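Local coordinates for protein nucleoside permease NupG (Escherichia coli K-12, PDB 7DLA) that carries purine and pyrimidine nucleosides across the bacterial inner membrane together with protons, driven by the proton motive force, at residues A[10-15]-A[139-144]. The protein carries 1 engineered substitution. Numbering follows the deposited sequence.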
loop_
_atom_site.group_PDB
_atom_site.type_symbol
_atom_site.label_atom_id
_atom_site.label_comp_id
_atom_site.label_asym_id
_atom_site.label_seq_id
_atom_site.Cartn_x
_atom_site.Cartn_y
_atom_site.Cartn_z
ATOM N N LEU A 10 -8.284 -3.434 17.203
ATOM C CA LEU A 10 -8.326 -4.143 15.929
ATOM C C LEU A 10 -7.626 -3.357 14.824
ATOM O O LEU A 10 -6.870 -3.931 14.037
ATOM C CB LEU A 10 -9.767 -4.424 15.547
ATOM C CG LEU A 10 -9.886 -5.845 15.016
ATOM C CD1 LEU A 10 -9.436 -6.832 16.046
ATOM C CD2 LEU A 10 -11.321 -6.107 14.608
ATOM N N SER A 11 -7.889 -2.045 14.738
ATOM C CA SER A 11 -7.218 -1.198 13.752
ATOM C C SER A 11 -5.712 -1.231 13.973
ATOM O O SER A 11 -4.942 -1.557 13.049
ATOM C CB SER A 11 -7.760 0.233 13.841
ATOM O OG SER A 11 -7.717 0.899 12.597
ATOM N N PHE A 12 -5.284 -0.907 15.204
ATOM C CA PHE A 12 -3.876 -0.951 15.572
ATOM C C PHE A 12 -3.227 -2.227 15.072
ATOM O O PHE A 12 -2.261 -2.182 14.308
ATOM C CB PHE A 12 -3.702 -0.887 17.083
ATOM C CG PHE A 12 -2.274 -0.674 17.491
ATOM C CD1 PHE A 12 -1.726 0.596 17.514
ATOM C CD2 PHE A 12 -1.495 -1.730 17.902
ATOM C CE1 PHE A 12 -0.416 0.800 17.891
ATOM C CE2 PHE A 12 -0.169 -1.530 18.249
ATOM C CZ PHE A 12 0.363 -0.253 18.247
ATOM N N LEU A 13 -3.747 -3.376 15.516
ATOM C CA LEU A 13 -3.125 -4.666 15.229
ATOM C C LEU A 13 -3.118 -4.960 13.739
ATOM O O LEU A 13 -2.091 -5.395 13.185
ATOM C CB LEU A 13 -3.849 -5.788 15.983
ATOM C CG LEU A 13 -3.668 -5.795 17.480
ATOM C CD1 LEU A 13 -4.313 -7.024 18.022
ATOM C CD2 LEU A 13 -2.194 -5.810 17.738
ATOM N N GLN A 14 -4.278 -4.780 13.091
ATOM C CA GLN A 14 -4.470 -5.007 11.670
ATOM C C GLN A 14 -3.326 -4.392 10.891
ATOM O O GLN A 14 -2.818 -4.969 9.921
ATOM C CB GLN A 14 -5.785 -4.393 11.200
ATOM C CG GLN A 14 -5.875 -4.282 9.694
ATOM C CD GLN A 14 -6.246 -5.595 9.040
ATOM O OE1 GLN A 14 -6.912 -6.428 9.646
ATOM N NE2 GLN A 14 -5.786 -5.806 7.820
ATOM N N PHE A 15 -2.904 -3.214 11.322
ATOM C CA PHE A 15 -1.855 -2.555 10.566
ATOM C C PHE A 15 -0.473 -2.687 11.171
ATOM O O PHE A 15 0.516 -2.619 10.438
ATOM C CB PHE A 15 -2.216 -1.093 10.391
ATOM C CG PHE A 15 -3.345 -0.908 9.479
ATOM C CD1 PHE A 15 -3.230 -1.293 8.154
ATOM C CD2 PHE A 15 -4.553 -0.424 9.939
ATOM C CE1 PHE A 15 -4.292 -1.136 7.292
ATOM C CE2 PHE A 15 -5.616 -0.257 9.087
ATOM C CZ PHE A 15 -5.487 -0.614 7.760
ATOM N N GLY A 139 -4.865 2.583 13.196
ATOM C CA GLY A 139 -4.285 1.667 12.200
ATOM C C GLY A 139 -3.035 2.295 11.631
ATOM O O GLY A 139 -2.127 1.572 11.250
ATOM N N THR A 140 -3.040 3.623 11.567
ATOM C CA THR A 140 -1.916 4.464 11.123
ATOM C C THR A 140 -0.893 4.498 12.248
ATOM O O THR A 140 0.281 4.499 11.950
ATOM C CB THR A 140 -2.425 5.872 10.836
ATOM O OG1 THR A 140 -3.578 5.689 10.026
ATOM C CG2 THR A 140 -1.428 6.715 10.080
ATOM N N ILE A 141 -1.341 4.513 13.496
ATOM C CA ILE A 141 -0.363 4.511 14.615
ATOM C C ILE A 141 0.294 3.137 14.657
ATOM O O ILE A 141 1.506 3.065 14.794
ATOM C CB ILE A 141 -1.027 4.859 15.954
ATOM C CG1 ILE A 141 -1.550 6.291 15.974
ATOM C CG2 ILE A 141 -0.054 4.635 17.090
ATOM C CD1 ILE A 141 -1.827 6.795 17.352
ATOM N N GLY A 142 -0.501 2.079 14.565
ATOM C CA GLY A 142 0.108 0.758 14.547
ATOM C C GLY A 142 1.184 0.642 13.494
ATOM O O GLY A 142 2.295 0.181 13.767
ATOM N N PHE A 143 0.885 1.120 12.291
ATOM C CA PHE A 143 1.836 1.033 11.191
ATOM C C PHE A 143 3.103 1.839 11.481
ATOM O O PHE A 143 4.215 1.295 11.451
ATOM C CB PHE A 143 1.180 1.527 9.900
ATOM C CG PHE A 143 1.776 0.921 8.663
ATOM C CD1 PHE A 143 1.346 -0.324 8.228
ATOM C CD2 PHE A 143 2.733 1.587 7.923
ATOM C CE1 PHE A 143 1.863 -0.898 7.091
ATOM C CE2 PHE A 143 3.266 1.004 6.795
ATOM C CZ PHE A 143 2.829 -0.243 6.378
ATOM N N ILE A 144 2.961 3.156 11.717
ATOM C CA ILE A 144 4.163 3.986 11.881
ATOM C C ILE A 144 4.979 3.563 13.103
ATOM O O ILE A 144 6.218 3.574 13.071
ATOM C CB ILE A 144 3.822 5.491 11.914
ATOM C CG1 ILE A 144 3.042 5.892 10.650
ATOM C CG2 ILE A 144 5.084 6.335 12.136
ATOM C CD1 ILE A 144 2.786 7.410 10.497
#
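The Phe12 ring packs on Gly142 and the Phe15 side chain on Gly139 in a close contact between two transmembrane helices, 3-19 and 138-152, with no hydrogen bond between 10-15 and 139-144. The segment axes approach to 6.8 Å and cross at -36°. The backbones are nearest where Phe12 CA lies 4.3 Å from Gly139 CA. Phe12 CG is anti to the backbone N (chi1 -169°), and its ring reaches across to the second helix. Gly142 CA sits over one face, offset toward the rim, in a CH-pi contact 3.7 Å from the Phe12 ring centroid. Ile141 CG2 meets the edge of the same ring in plane, 3.9 Å from Phe12 CE1. An alanine in place of Phe12 would probably leave Gly142 CA and Ile141 CG2 without this aromatic partner and open a gap between the helices. The two helices are the first and fifth transmembrane segments of this major facilitator superfamily transporter. Gly139 and Gly142 lie three residues apart and present bare backbone to helix 3-19. Gly139 CA makes a CA-H...O contact of 3.4 Å with Ser11 O. Ser11 OG lies beside Gly139 but is hydrogen-bonded to Ile135 O, just before helix 138-152. The Phe15 ring lies obliquely against Gly139 CA. Gln14 CG covers one face of that ring, over its centre. Phe143 CD1 comes within 4.2 Å of Phe15 CB. Thr140, which points away from helix 3-19, and Ile144 both touch helix 253-299.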